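Local coordinates for uncharacterized protein (Mycobacterium tuberculosis, PDB 6Y56) that probably transfers nucleotides to tRNA acceptor stems, inactivating them and so stopping growth, as the toxin of a toxin-antitoxin system, at residues A[31-36]-A[154-159]; A[26-31]-A[67-72]; A[203-208]-A[271-276]. One frame throughout, in Å; residues are numbered along the deposited sequence.

Contact 1: residues A[31-36]-A[154-159]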
ATOM      1  N   LEU A  31     -12.749   4.610  -9.152  1.00 13.34           N
ATOM      2  CA  LEU A  31     -12.056   5.845  -8.795  1.00 14.41           C
ATOM      3  C   LEU A  31     -10.722   5.945  -9.520  1.00 13.70           C
ATOM      4  O   LEU A  31     -10.365   7.010 -10.040  1.00 13.14           O
ATOM      5  CB  LEU A  31     -11.853   5.899  -7.278  1.00 13.96           C
ATOM      6  CG  LEU A  31     -11.188   7.130  -6.641  1.00 15.64           C
ATOM      7  CD1 LEU A  31     -11.522   7.215  -5.174  1.00 16.75           C
ATOM      8  CD2 LEU A  31      -9.659   7.103  -6.767  1.00 23.96           C
ATOM      9  N   LEU A  32      -9.979   4.839  -9.574  1.00 12.78           N
ATOM     10  CA  LEU A  32      -8.695   4.842 -10.266  1.00 13.03           C
ATOM     11  C   LEU A  32      -8.878   5.089 -11.758  1.00 12.56           C
ATOM     12  O   LEU A  32      -8.075   5.799 -12.376  1.00 13.52           O
ATOM     13  CB  LEU A  32      -7.953   3.536  -9.978  1.00 13.27           C
ATOM     14  CG  LEU A  32      -7.444   3.401  -8.535  1.00 12.50           C
ATOM     15  CD1 LEU A  32      -7.099   1.944  -8.212  1.00 13.29           C
ATOM     16  CD2 LEU A  32      -6.242   4.295  -8.304  1.00 14.06           C
ATOM     17  N   TYR A  33      -9.953   4.560 -12.340  1.00 13.44           N
ATOM     18  CA  TYR A  33     -10.264   4.877 -13.732  1.00 13.88           C
ATOM     19  C   TYR A  33     -10.489   6.374 -13.907  1.00 13.77           C
ATOM     20  O   TYR A  33      -9.936   7.000 -14.819  1.00 14.14           O
ATOM     21  CB  TYR A  33     -11.504   4.097 -14.175  1.00 16.01           C
ATOM     22  CG  TYR A  33     -11.976   4.467 -15.572  1.00 16.30           C
ATOM     23  CD1 TYR A  33     -11.231   4.113 -16.688  1.00 18.63           C
ATOM     24  CD2 TYR A  33     -13.152   5.179 -15.772  1.00 19.52           C
ATOM     25  CE1 TYR A  33     -11.641   4.447 -17.967  1.00 20.38           C
ATOM     26  CE2 TYR A  33     -13.568   5.514 -17.060  1.00 20.53           C
ATOM     27  CZ  TYR A  33     -12.803   5.147 -18.139  1.00 20.45           C
ATOM     28  OH  TYR A  33     -13.209   5.473 -19.414  1.00 28.40           O
ATOM     29  N   LEU A  34     -11.298   6.975 -13.040  1.00 13.55           N
ATOM     30  CA  LEU A  34     -11.521   8.416 -13.122  1.00 14.63           C
ATOM     31  C   LEU A  34     -10.210   9.191 -13.057  1.00 15.51           C
ATOM     32  O   LEU A  34      -9.952  10.072 -13.883  1.00 15.40           O
ATOM     33  CB  LEU A  34     -12.444   8.838 -11.983  1.00 18.26           C
ATOM     34  CG  LEU A  34     -12.548  10.352 -11.803  1.00 23.97           C
ATOM     35  CD1 LEU A  34     -13.389  10.955 -12.917  1.00 26.15           C
ATOM     36  CD2 LEU A  34     -13.090  10.687 -10.420  1.00 23.34           C
ATOM     37  N   LEU A  35      -9.358   8.867 -12.084  1.00 13.33           N
ATOM     38  CA  LEU A  35      -8.084   9.566 -11.965  1.00 13.05           C
ATOM     39  C   LEU A  35      -7.252   9.398 -13.226  1.00 13.39           C
ATOM     40  O   LEU A  35      -6.614  10.351 -13.691  1.00 15.47           O
ATOM     41  CB  LEU A  35      -7.299   9.038 -10.765  1.00 13.47           C
ATOM     42  CG  LEU A  35      -7.892   9.330  -9.385  1.00 14.92           C
ATOM     43  CD1 LEU A  35      -6.921   8.882  -8.307  1.00 17.52           C
ATOM     44  CD2 LEU A  35      -8.226  10.806  -9.198  1.00 18.76           C
ATOM     45  N   SER A  36      -7.258   8.195 -13.808  1.00 13.84           N
ATOM     46  CA  SER A  36      -6.420   7.949 -14.975  1.00 15.55           C
ATOM     47  C   SER A  36      -6.878   8.768 -16.168  1.00 16.83           C
ATOM     48  O   SER A  36      -6.078   9.067 -17.061  1.00 17.63           O
ATOM     49  CB  SER A  36      -6.437   6.470 -15.343  1.00 13.96           C
ATOM     50  OG  SER A  36      -7.669   6.092 -15.946  1.00 15.62           O
ATOM     51  N   GLY A 154     -12.632  -0.028 -19.862  1.00 19.50           N
ATOM     52  CA  GLY A 154     -11.403  -0.766 -19.626  1.00 18.25           C
ATOM     53  C   GLY A 154     -10.571  -0.097 -18.544  1.00 17.65           C
ATOM     54  O   GLY A 154     -10.479   1.126 -18.480  1.00 18.86           O
ATOM     55  N   LEU A 155      -9.965  -0.919 -17.693  1.00 17.60           N
ATOM     56  CA  LEU A 155      -9.166  -0.378 -16.607  1.00 15.61           C
ATOM     57  C   LEU A 155      -7.841   0.169 -17.145  1.00 16.37           C
ATOM     58  O   LEU A 155      -7.301  -0.339 -18.131  1.00 18.29           O
ATOM     59  CB  LEU A 155      -8.911  -1.458 -15.560  1.00 15.46           C
ATOM     60  CG  LEU A 155     -10.167  -1.743 -14.724  1.00 16.08           C
ATOM     61  CD1 LEU A 155     -10.041  -3.059 -13.989  1.00 16.91           C
ATOM     62  CD2 LEU A 155     -10.479  -0.602 -13.757  1.00 17.44           C
ATOM     63  N   PRO A 156      -7.298   1.201 -16.510  1.00 15.39           N
ATOM     64  CA  PRO A 156      -6.100   1.861 -17.032  1.00 14.63           C
ATOM     65  C   PRO A 156      -4.832   1.096 -16.680  1.00 15.62           C
ATOM     66  O   PRO A 156      -4.828   0.166 -15.872  1.00 16.17           O
ATOM     67  CB  PRO A 156      -6.115   3.197 -16.284  1.00 17.11           C
ATOM     68  CG  PRO A 156      -6.738   2.859 -14.955  1.00 16.96           C
ATOM     69  CD  PRO A 156      -7.837   1.895 -15.325  1.00 15.21           C
ATOM     70  N   THR A 157      -3.739   1.518 -17.299  1.00 15.43           N
ATOM     71  CA  THR A 157      -2.420   1.179 -16.796  1.00 15.21           C
ATOM     72  C   THR A 157      -1.941   2.344 -15.948  1.00 14.74           C
ATOM     73  O   THR A 157      -2.186   3.508 -16.281  1.00 16.26           O
ATOM     74  CB  THR A 157      -1.428   0.884 -17.925  1.00 15.89           C
ATOM     75  OG1 THR A 157      -1.295   2.013 -18.804  1.00 17.63           O
ATOM     76  CG2 THR A 157      -1.883  -0.322 -18.723  1.00 17.83           C
ATOM     77  N   LEU A 158      -1.294   2.023 -14.826  1.00 14.22           N
ATOM     78  CA  LEU A 158      -0.900   3.046 -13.866  1.00 13.76           C
ATOM     79  C   LEU A 158       0.547   2.829 -13.452  1.00 12.12           C
ATOM     80  O   LEU A 158       0.983   1.682 -13.311  1.00 12.62           O
ATOM     81  CB  LEU A 158      -1.772   2.957 -12.603  1.00 15.35           C
ATOM     82  CG  LEU A 158      -3.247   3.324 -12.780  1.00 15.46           C
ATOM     83  CD1 LEU A 158      -3.968   3.068 -11.473  1.00 19.86           C
ATOM     84  CD2 LEU A 158      -3.376   4.770 -13.195  1.00 18.33           C
ATOM     85  N   PRO A 159       1.305   3.900 -13.232  1.00 11.02           N
ATOM     86  CA  PRO A 159       2.626   3.758 -12.609  1.00 12.35           C
ATOM     87  C   PRO A 159       2.467   3.330 -11.162  1.00 12.21           C
ATOM     88  O   PRO A 159       1.765   3.971 -10.378  1.00 12.27           O
ATOM     89  CB  PRO A 159       3.238   5.158 -12.716  1.00 14.06           C
ATOM     90  CG  PRO A 159       2.119   6.049 -12.976  1.00 19.59           C
ATOM     91  CD  PRO A 159       0.987   5.287 -13.587  1.00 13.24           C
TER

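Contact 2: residues A[26-31]-A[67-72]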
ATOM      1  N   VAL A  26     -14.478  -2.802  -5.905  1.00 12.49           N
ATOM      2  CA  VAL A  26     -15.004  -2.376  -7.195  1.00 14.79           C
ATOM      3  C   VAL A  26     -15.009  -0.855  -7.291  1.00 12.78           C
ATOM      4  O   VAL A  26     -14.633  -0.281  -8.326  1.00 12.70           O
ATOM      5  CB  VAL A  26     -16.414  -2.962  -7.408  1.00 13.43           C
ATOM      6  CG1 VAL A  26     -17.063  -2.369  -8.640  1.00 16.07           C
ATOM      7  CG2 VAL A  26     -16.354  -4.469  -7.517  1.00 15.83           C
ATOM      8  N   ALA A  27     -15.449  -0.175  -6.222  1.00 12.69           N
ATOM      9  CA  ALA A  27     -15.485   1.287  -6.226  1.00 12.26           C
ATOM     10  C   ALA A  27     -14.095   1.870  -6.441  1.00 12.61           C
ATOM     11  O   ALA A  27     -13.935   2.840  -7.194  1.00 12.88           O
ATOM     12  CB  ALA A  27     -16.092   1.794  -4.917  1.00 14.30           C
ATOM     13  N   GLN A  28     -13.077   1.284  -5.802  1.00 12.20           N
ATOM     14  CA  GLN A  28     -11.707   1.743  -6.015  1.00 13.46           C
ATOM     15  C   GLN A  28     -11.299   1.659  -7.480  1.00 12.47           C
ATOM     16  O   GLN A  28     -10.603   2.549  -7.988  1.00 12.79           O
ATOM     17  CB  GLN A  28     -10.736   0.898  -5.198  1.00 12.57           C
ATOM     18  CG  GLN A  28     -10.829   1.063  -3.713  1.00 11.44           C
ATOM     19  CD  GLN A  28     -10.036   0.008  -2.996  1.00 12.72           C
ATOM     20  OE1 GLN A  28      -9.850  -1.097  -3.515  1.00 13.47           O
ATOM     21  NE2 GLN A  28      -9.566   0.329  -1.802  1.00 14.71           N
ATOM     22  N   ASP A  29     -11.674   0.573  -8.172  1.00 12.08           N
ATOM     23  CA  ASP A  29     -11.334   0.468  -9.592  1.00 14.27           C
ATOM     24  C   ASP A  29     -11.951   1.610 -10.379  1.00 13.25           C
ATOM     25  O   ASP A  29     -11.336   2.149 -11.308  1.00 13.13           O
ATOM     26  CB  ASP A  29     -11.840  -0.845 -10.191  1.00 14.35           C
ATOM     27  CG  ASP A  29     -11.184  -2.061  -9.592  1.00 15.77           C
ATOM     28  OD1 ASP A  29     -10.113  -1.934  -8.951  1.00 16.34           O
ATOM     29  OD2 ASP A  29     -11.746  -3.151  -9.772  1.00 14.96           O
ATOM     30  N   HIS A  30     -13.180   1.974 -10.023  1.00 13.00           N
ATOM     31  CA  HIS A  30     -13.869   3.071 -10.691  1.00 14.41           C
ATOM     32  C   HIS A  30     -13.185   4.400 -10.399  1.00 13.12           C
ATOM     33  O   HIS A  30     -13.041   5.235 -11.300  1.00 14.06           O
ATOM     34  CB  HIS A  30     -15.343   3.093 -10.269  1.00 13.93           C
ATOM     35  CG  HIS A  30     -16.175   2.034 -10.927  1.00 15.02           C
ATOM     36  ND1 HIS A  30     -15.983   0.688 -10.704  1.00 14.85           N
ATOM     37  CD2 HIS A  30     -17.198   2.125 -11.811  1.00 16.45           C
ATOM     38  CE1 HIS A  30     -16.848  -0.007 -11.426  1.00 17.78           C
ATOM     39  NE2 HIS A  30     -17.594   0.844 -12.109  1.00 17.74           N
ATOM     40  N   LEU A  31     -12.749   4.610  -9.152  1.00 13.34           N
ATOM     41  CA  LEU A  31     -12.056   5.845  -8.795  1.00 14.41           C
ATOM     42  C   LEU A  31     -10.722   5.945  -9.520  1.00 13.70           C
ATOM     43  O   LEU A  31     -10.365   7.010 -10.040  1.00 13.14           O
ATOM     44  CB  LEU A  31     -11.853   5.899  -7.278  1.00 13.96           C
ATOM     45  CG  LEU A  31     -11.188   7.130  -6.641  1.00 15.64           C
ATOM     46  CD1 LEU A  31     -11.522   7.215  -5.174  1.00 16.75           C
ATOM     47  CD2 LEU A  31      -9.659   7.103  -6.767  1.00 23.96           C
ATOM     48  N   THR A  67      -8.262  -1.725   1.737  1.00 13.62           N
ATOM     49  CA  THR A  67      -9.262  -0.672   1.882  1.00 16.75           C
ATOM     50  C   THR A  67      -8.696   0.726   1.734  1.00 20.14           C
ATOM     51  O   THR A  67      -9.465   1.698   1.782  1.00 21.27           O
ATOM     52  CB  THR A  67      -9.927  -0.749   3.257  1.00 16.31           C
ATOM     53  OG1 THR A  67      -8.954  -0.440   4.266  1.00 17.85           O
ATOM     54  CG2 THR A  67     -10.507  -2.134   3.502  1.00 18.07           C
ATOM     55  N   ASP A  68      -7.389   0.864   1.613  1.00 15.85           N
ATOM     56  CA  ASP A  68      -6.801   2.181   1.488  1.00 18.30           C
ATOM     57  C   ASP A  68      -6.321   2.412   0.065  1.00 17.58           C
ATOM     58  O   ASP A  68      -6.142   1.485  -0.726  1.00 22.71           O
ATOM     59  CB  ASP A  68      -5.692   2.429   2.523  1.00 20.07           C
ATOM     60  CG  ASP A  68      -4.651   1.314   2.595  1.00 26.76           C
ATOM     61  OD1 ASP A  68      -4.834   0.223   2.002  1.00 24.96           O
ATOM     62  OD2 ASP A  68      -3.622   1.540   3.281  1.00 30.48           O
ATOM     63  N   LEU A  69      -6.200   3.669  -0.289  1.00 15.80           N
ATOM     64  CA  LEU A  69      -5.538   4.059  -1.517  1.00 15.45           C
ATOM     65  C   LEU A  69      -4.367   4.931  -1.112  1.00 16.42           C
ATOM     66  O   LEU A  69      -4.556   5.941  -0.429  1.00 20.10           O
ATOM     67  CB  LEU A  69      -6.500   4.820  -2.423  1.00 17.15           C
ATOM     68  CG  LEU A  69      -7.578   3.945  -3.078  1.00 18.85           C
ATOM     69  CD1 LEU A  69      -8.564   4.806  -3.837  1.00 19.09           C
ATOM     70  CD2 LEU A  69      -6.967   2.902  -4.015  1.00 18.00           C
ATOM     71  N   ASP A  70      -3.161   4.513  -1.471  1.00 14.06           N
ATOM     72  CA  ASP A  70      -1.948   5.221  -1.098  1.00 14.44           C
ATOM     73  C   ASP A  70      -1.246   5.661  -2.368  1.00 12.12           C
ATOM     74  O   ASP A  70      -1.124   4.884  -3.319  1.00 12.77           O
ATOM     75  CB  ASP A  70      -0.991   4.300  -0.349  1.00 14.38           C
ATOM     76  CG  ASP A  70      -1.523   3.864   1.001  1.00 23.85           C
ATOM     77  OD1 ASP A  70      -2.082   4.711   1.727  1.00 31.83           O
ATOM     78  OD2 ASP A  70      -1.357   2.674   1.353  1.00 29.91           O
ATOM     79  N   PHE A  71      -0.775   6.901  -2.374  1.00 12.36           N
ATOM     80  CA  PHE A  71      -0.034   7.443  -3.494  1.00 12.51           C
ATOM     81  C   PHE A  71       1.205   8.138  -2.972  1.00 11.93           C
ATOM     82  O   PHE A  71       1.221   8.662  -1.852  1.00 14.63           O
ATOM     83  CB  PHE A  71      -0.848   8.473  -4.283  1.00 13.97           C
ATOM     84  CG  PHE A  71      -2.137   7.945  -4.812  1.00 11.95           C
ATOM     85  CD1 PHE A  71      -2.180   7.292  -6.031  1.00 12.83           C
ATOM     86  CD2 PHE A  71      -3.314   8.093  -4.092  1.00 14.82           C
ATOM     87  CE1 PHE A  71      -3.376   6.787  -6.532  1.00 14.38           C
ATOM     88  CE2 PHE A  71      -4.513   7.591  -4.584  1.00 14.75           C
ATOM     89  CZ  PHE A  71      -4.547   6.930  -5.797  1.00 14.71           C
ATOM     90  N   SER A  72       2.245   8.151  -3.800  1.00 12.29           N
ATOM     91  CA  SER A  72       3.357   9.062  -3.594  1.00 13.24           C
ATOM     92  C   SER A  72       3.059  10.306  -4.416  1.00 12.67           C
ATOM     93  O   SER A  72       2.822  10.209  -5.628  1.00 13.45           O
ATOM     94  CB  SER A  72       4.671   8.436  -4.045  1.00 15.87           C
ATOM     95  OG  SER A  72       5.707   9.405  -4.020  1.00 15.40           O
TER
HETATM   96  O   HOH W   1      -9.888   3.173  -0.358  1.00 18.70           O

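Contact 3: residues A[203-208]-A[271-276]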
ATOM      1  N   TRP A 203      15.197  -0.641   2.790  1.00 11.03           N
ATOM      2  CA  TRP A 203      14.589  -0.695   4.119  1.00 11.33           C
ATOM      3  C   TRP A 203      15.321   0.227   5.088  1.00 11.39           C
ATOM      4  O   TRP A 203      14.704   1.048   5.776  1.00 10.76           O
ATOM      5  CB  TRP A 203      14.607  -2.139   4.630  1.00 11.27           C
ATOM      6  CG  TRP A 203      14.143  -2.331   6.040  1.00 12.14           C
ATOM      7  CD1 TRP A 203      12.943  -1.966   6.571  1.00 13.25           C
ATOM      8  CD2 TRP A 203      14.876  -2.957   7.095  1.00 12.56           C
ATOM      9  NE1 TRP A 203      12.882  -2.342   7.891  1.00 14.44           N
ATOM     10  CE2 TRP A 203      14.058  -2.946   8.241  1.00 12.65           C
ATOM     11  CE3 TRP A 203      16.147  -3.524   7.180  1.00 14.58           C
ATOM     12  CZ2 TRP A 203      14.468  -3.486   9.465  1.00 14.69           C
ATOM     13  CZ3 TRP A 203      16.553  -4.058   8.383  1.00 15.53           C
ATOM     14  CH2 TRP A 203      15.713  -4.033   9.514  1.00 16.00           C
ATOM     15  N   VAL A 204      16.648   0.127   5.130  1.00 10.50           N
ATOM     16  CA  VAL A 204      17.417   0.975   6.036  1.00 12.26           C
ATOM     17  C   VAL A 204      17.212   2.445   5.702  1.00 11.95           C
ATOM     18  O   VAL A 204      17.042   3.281   6.597  1.00 11.84           O
ATOM     19  CB  VAL A 204      18.907   0.583   6.011  1.00 12.48           C
ATOM     20  CG1 VAL A 204      19.744   1.571   6.836  1.00 13.61           C
ATOM     21  CG2 VAL A 204      19.074  -0.826   6.526  1.00 14.48           C
ATOM     22  N   LEU A 205      17.237   2.790   4.410  1.00 11.06           N
ATOM     23  CA  LEU A 205      17.087   4.186   4.006  1.00 12.08           C
ATOM     24  C   LEU A 205      15.684   4.700   4.300  1.00 12.54           C
ATOM     25  O   LEU A 205      15.515   5.866   4.682  1.00 13.02           O
ATOM     26  CB  LEU A 205      17.425   4.354   2.523  1.00 12.87           C
ATOM     27  CG  LEU A 205      18.856   3.973   2.140  1.00 13.26           C
ATOM     28  CD1 LEU A 205      19.066   4.013   0.637  1.00 14.42           C
ATOM     29  CD2 LEU A 205      19.892   4.857   2.822  1.00 14.93           C
ATOM     30  N   LYS A 206      14.667   3.847   4.154  1.00 12.38           N
ATOM     31  CA  LYS A 206      13.304   4.274   4.463  1.00 14.14           C
ATOM     32  C   LYS A 206      13.144   4.517   5.956  1.00 12.96           C
ATOM     33  O   LYS A 206      12.552   5.523   6.362  1.00 14.76           O
ATOM     34  CB  LYS A 206      12.293   3.221   4.015  1.00 13.16           C
ATOM     35  CG  LYS A 206      12.158   3.065   2.508  1.00 15.73           C
ATOM     36  CD  LYS A 206      11.266   4.120   1.870  1.00 18.62           C
ATOM     37  CE  LYS A 206      11.169   3.885   0.367  1.00 16.19           C
ATOM     38  NZ  LYS A 206      10.191   4.818  -0.248  1.00 20.50           N
ATOM     39  N   VAL A 207      13.664   3.605   6.784  1.00 12.15           N
ATOM     40  CA  VAL A 207      13.569   3.787   8.229  1.00 13.57           C
ATOM     41  C   VAL A 207      14.321   5.037   8.666  1.00 13.13           C
ATOM     42  O   VAL A 207      13.853   5.789   9.534  1.00 12.88           O
ATOM     43  CB  VAL A 207      14.059   2.533   8.974  1.00 11.82           C
ATOM     44  CG1 VAL A 207      14.111   2.824  10.477  1.00 13.64           C
ATOM     45  CG2 VAL A 207      13.145   1.346   8.691  1.00 13.01           C
ATOM     46  N   TRP A 208      15.488   5.294   8.070  1.00 11.96           N
ATOM     47  CA  TRP A 208      16.221   6.511   8.414  1.00 13.54           C
ATOM     48  C   TRP A 208      15.340   7.739   8.225  1.00 13.28           C
ATOM     49  O   TRP A 208      15.237   8.593   9.111  1.00 12.86           O
ATOM     50  CB  TRP A 208      17.484   6.622   7.554  1.00 12.32           C
ATOM     51  CG  TRP A 208      18.442   7.715   8.004  1.00 12.00           C
ATOM     52  CD1 TRP A 208      19.560   7.557   8.764  1.00 13.85           C
ATOM     53  CD2 TRP A 208      18.353   9.118   7.710  1.00 14.57           C
ATOM     54  NE1 TRP A 208      20.174   8.777   8.975  1.00 14.63           N
ATOM     55  CE2 TRP A 208      19.451   9.747   8.333  1.00 15.34           C
ATOM     56  CE3 TRP A 208      17.450   9.903   6.978  1.00 13.59           C
ATOM     57  CZ2 TRP A 208      19.668  11.122   8.246  1.00 15.55           C
ATOM     58  CZ3 TRP A 208      17.670  11.274   6.898  1.00 15.69           C
ATOM     59  CH2 TRP A 208      18.769  11.863   7.531  1.00 15.94           C
ATOM     60  N   GLN A 271      24.852  -0.487   8.708  1.00 14.37           N
ATOM     61  CA  GLN A 271      24.950  -0.510  10.165  1.00 14.58           C
ATOM     62  C   GLN A 271      25.180   0.881  10.736  1.00 15.33           C
ATOM     63  O   GLN A 271      24.667   1.204  11.814  1.00 17.42           O
ATOM     64  CB  GLN A 271      26.068  -1.458  10.588  1.00 15.50           C
ATOM     65  CG  GLN A 271      25.739  -2.905  10.303  1.00 15.93           C
ATOM     66  CD  GLN A 271      26.782  -3.859  10.841  1.00 15.70           C
ATOM     67  OE1 GLN A 271      27.363  -3.639  11.913  1.00 17.32           O
ATOM     68  NE2 GLN A 271      27.023  -4.940  10.105  1.00 18.41           N
ATOM     69  N   ARG A 272      25.954   1.709  10.037  1.00 15.36           N
ATOM     70  CA  ARG A 272      26.132   3.094  10.453  1.00 17.01           C
ATOM     71  C   ARG A 272      24.823   3.869  10.335  1.00 15.69           C
ATOM     72  O   ARG A 272      24.424   4.592  11.261  1.00 16.26           O
ATOM     73  CB  ARG A 272      27.225   3.733   9.597  1.00 16.06           C
ATOM     74  CG  ARG A 272      27.507   5.189   9.915  1.00 22.06           C
ATOM     75  CD  ARG A 272      28.799   5.689   9.245  1.00 21.18           C
ATOM     76  NE  ARG A 272      28.655   5.820   7.803  1.00 21.30           N
ATOM     77  CZ  ARG A 272      29.085   4.918   6.929  1.00 22.08           C
ATOM     78  NH1 ARG A 272      29.696   3.819   7.350  1.00 24.00           N
ATOM     79  NH2 ARG A 272      28.902   5.115   5.631  1.00 24.06           N
ATOM     80  N   TRP A 273      24.130   3.719   9.203  1.00 13.15           N
ATOM     81  CA  TRP A 273      22.918   4.497   8.984  1.00 14.10           C
ATOM     82  C   TRP A 273      21.805   4.078   9.924  1.00 17.01           C
ATOM     83  O   TRP A 273      20.936   4.899  10.247  1.00 16.24           O
ATOM     84  CB  TRP A 273      22.482   4.383   7.528  1.00 14.54           C
ATOM     85  CG  TRP A 273      23.518   4.917   6.601  1.00 15.81           C
ATOM     86  CD1 TRP A 273      24.429   5.891   6.871  1.00 15.85           C
ATOM     87  CD2 TRP A 273      23.761   4.493   5.261  1.00 14.69           C
ATOM     88  NE1 TRP A 273      25.237   6.104   5.773  1.00 16.81           N
ATOM     89  CE2 TRP A 273      24.849   5.246   4.774  1.00 14.95           C
ATOM     90  CE3 TRP A 273      23.175   3.531   4.429  1.00 14.07           C
ATOM     91  CZ2 TRP A 273      25.348   5.082   3.480  1.00 15.82           C
ATOM     92  CZ3 TRP A 273      23.673   3.366   3.147  1.00 16.19           C
ATOM     93  CH2 TRP A 273      24.749   4.143   2.687  1.00 16.04           C
ATOM     94  N   ALA A 274      21.826   2.822  10.381  1.00 15.14           N
ATOM     95  CA  ALA A 274      20.824   2.308  11.308  1.00 15.12           C
ATOM     96  C   ALA A 274      20.751   3.114  12.599  1.00 16.39           C
ATOM     97  O   ALA A 274      19.764   3.000  13.332  1.00 17.02           O
ATOM     98  CB  ALA A 274      21.094   0.827  11.605  1.00 15.48           C
ATOM     99  N   ALA A 275      21.770   3.917  12.900  1.00 16.61           N
ATOM    100  CA  ALA A 275      21.701   4.801  14.053  1.00 16.04           C
ATOM    101  C   ALA A 275      20.603   5.857  13.929  1.00 17.77           C
ATOM    102  O   ALA A 275      20.199   6.437  14.942  1.00 17.91           O
ATOM    103  CB  ALA A 275      23.063   5.469  14.255  1.00 18.98           C
ATOM    104  N   CYS A 276      20.111   6.124  12.721  1.00 15.52           N
ATOM    105  CA  CYS A 276      19.106   7.168  12.501  1.00 15.50           C
ATOM    106  C   CYS A 276      19.578   8.511  13.062  1.00 17.74           C
ATOM    107  O   CYS A 276      18.893   9.174  13.850  1.00 18.61           O
ATOM    108  CB  CYS A 276      17.725   6.767  13.028  1.00 15.80           C
ATOM    109  SG  CYS A 276      17.086   5.254  12.287  1.00 16.86           S
TER
HETATM  110  O   HOH W   2      22.184   7.539  10.713  1.00 18.67           O

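Contact 1: residues A[31-36]-A[154-159]
P156 lays the CB and CG side of its ring against S36, on helix 19-38. The fit is close. P156 CB is 3.3 Å from S36 OG. The CB atoms of S36 and P156 stand only 3.4 Å apart, closer than carbons normally pack. S36 OG sits between its own backbone N and carbonyl carbon, the crowded position (chi1 74°). From there it donates a 2.7 Å hydrogen bond to Y33 O, one turn back in the helix. This bond holds the hydroxyl in place beside the proline ring.

Y33 touches the other end of the same proline. P156 CD lies at the ring edge, near the ring plane, 4.3 Å from Y33 CD1. G154 O approaches the ring obliquely, at 3.6 Å from Y33 CE1. F153, directly before G154, stacks on the Y33 ring.

Further along, the contact is purely apolar. L32 and L158 cross at about a right angle, with L32 CD2 4.1 Å from L158 CD1. The second branch of L158 turns to the serine, CD2 to S36 CB 4.1 Å. Both leucines are buried. L32 also touches F71 on strand 68-72, so its side chain meets both the main sheet and the 154-159 segment. L158 pairs through its backbone with L140 of the neighbouring strand. The result is helix-on-sheet packing of an alpha+beta fold, as in the nucleotidyltransferase family: helix 19-38 meets the mixed sheet through F71 and the small antiparallel sheet of strands 138-141 and 157-160 through L158.

Contact 2: residues A[26-31]-A[67-72]
L31 and L69 join helix 19-38 to strand 68-72 in the core of the nucleotidyltransferase fold. The axes of the two short segments approach to 10.5 Å, and their directions differ by 32°. D68 and D70 alternate with L69 and F71 and fit the Asp-x-Asp pattern of this superfamily, whose aspartates bind metal in relatives. L69 points toward the helix, while D68 points away from it.

The apolar part is a leucine pair that meets tip to tip. Both methyls of L31 reach L69 CD1, the nearer being CD2 at 3.9 Å. F96 of strand 94-100 also packs on L31.

The polar part belongs to Q28. Its chain is extended beyond CG and brings the amide to the start of the strand. NE2 donates to S66 O, just before the strand segment. It also donates to a water at 3.2 Å, and that water donates to T67 O at 2.6 Å. The buried amide thus holds the loop at the strand start both directly and through water. OE1 has a weak bond from K56, which also forms a salt bridge with D29.

Within the helix, V26 O accepts from both H30 N and H30 ND1, the latter at 2.9 Å and above the carbonyl plane.

Contact 3: residues A[203-208]-A[271-276]
W208 and C276 bring the two backbones closest, with CA atoms 5.0 Å apart, where a type I turn spans W273 to C276. C276 has positive phi (54°), the first residue to leave helical geometry. Its N donates to W273 O at 2.9 Å, which closes the turn.

The same W273 O meets the edge of the W208 indole, in its plane, 3.3 Å from W208 CD1. A water in that plane links the two residues. It accepts from W208 NE1 at 2.9 Å and donates to W273 O. NE1 also has a weak hydrogen bond to D277 O. C276 CA comes obliquely to the indole, 3.8 Å from W208 CD1.

Helix 196-212 packs here on the end region of helix 268-273, in the helical C-terminal part of the chain. A287 of helix 281-292 touches both L205 and W273.

The other side-chain contacts across the two segments are apolar. L205 and W273 lie side by side and point the same way, with L205 CD2 3.9 Å from W273 CE3. V204 crosses W273 at about a right angle. Its CG1, anti to the backbone N (chi1 174°), reaches W273 CB at 4.0 Å. C276 SG meets V207 CG1 at 4.2 Å. Two polar groups find partners outside the segments: W273 NE1 donates to E283 OE1, and C276 O accepts from R219 NE.

Contacts 1 and 2 share helix 19-38 and residue L31. Their centres are about 10 Å apart and they touch: F71 of segment 67-72 packs on L35, and L155 meets the backbone of D29. Along the chain the order is 26-31, 31-36, 67-72, 154-159. One early helix thus serves both strand 68-72 of the mixed sheet and strand 157-160 of the small sheet. Contact 3 comes after both, in the helical C-terminal part. It lies on the opposite side of the chain's centre, its centre about 35 Å from that of contact 1 and about 30 Å from that of contact 2. It is a separate helical packing that touches neither.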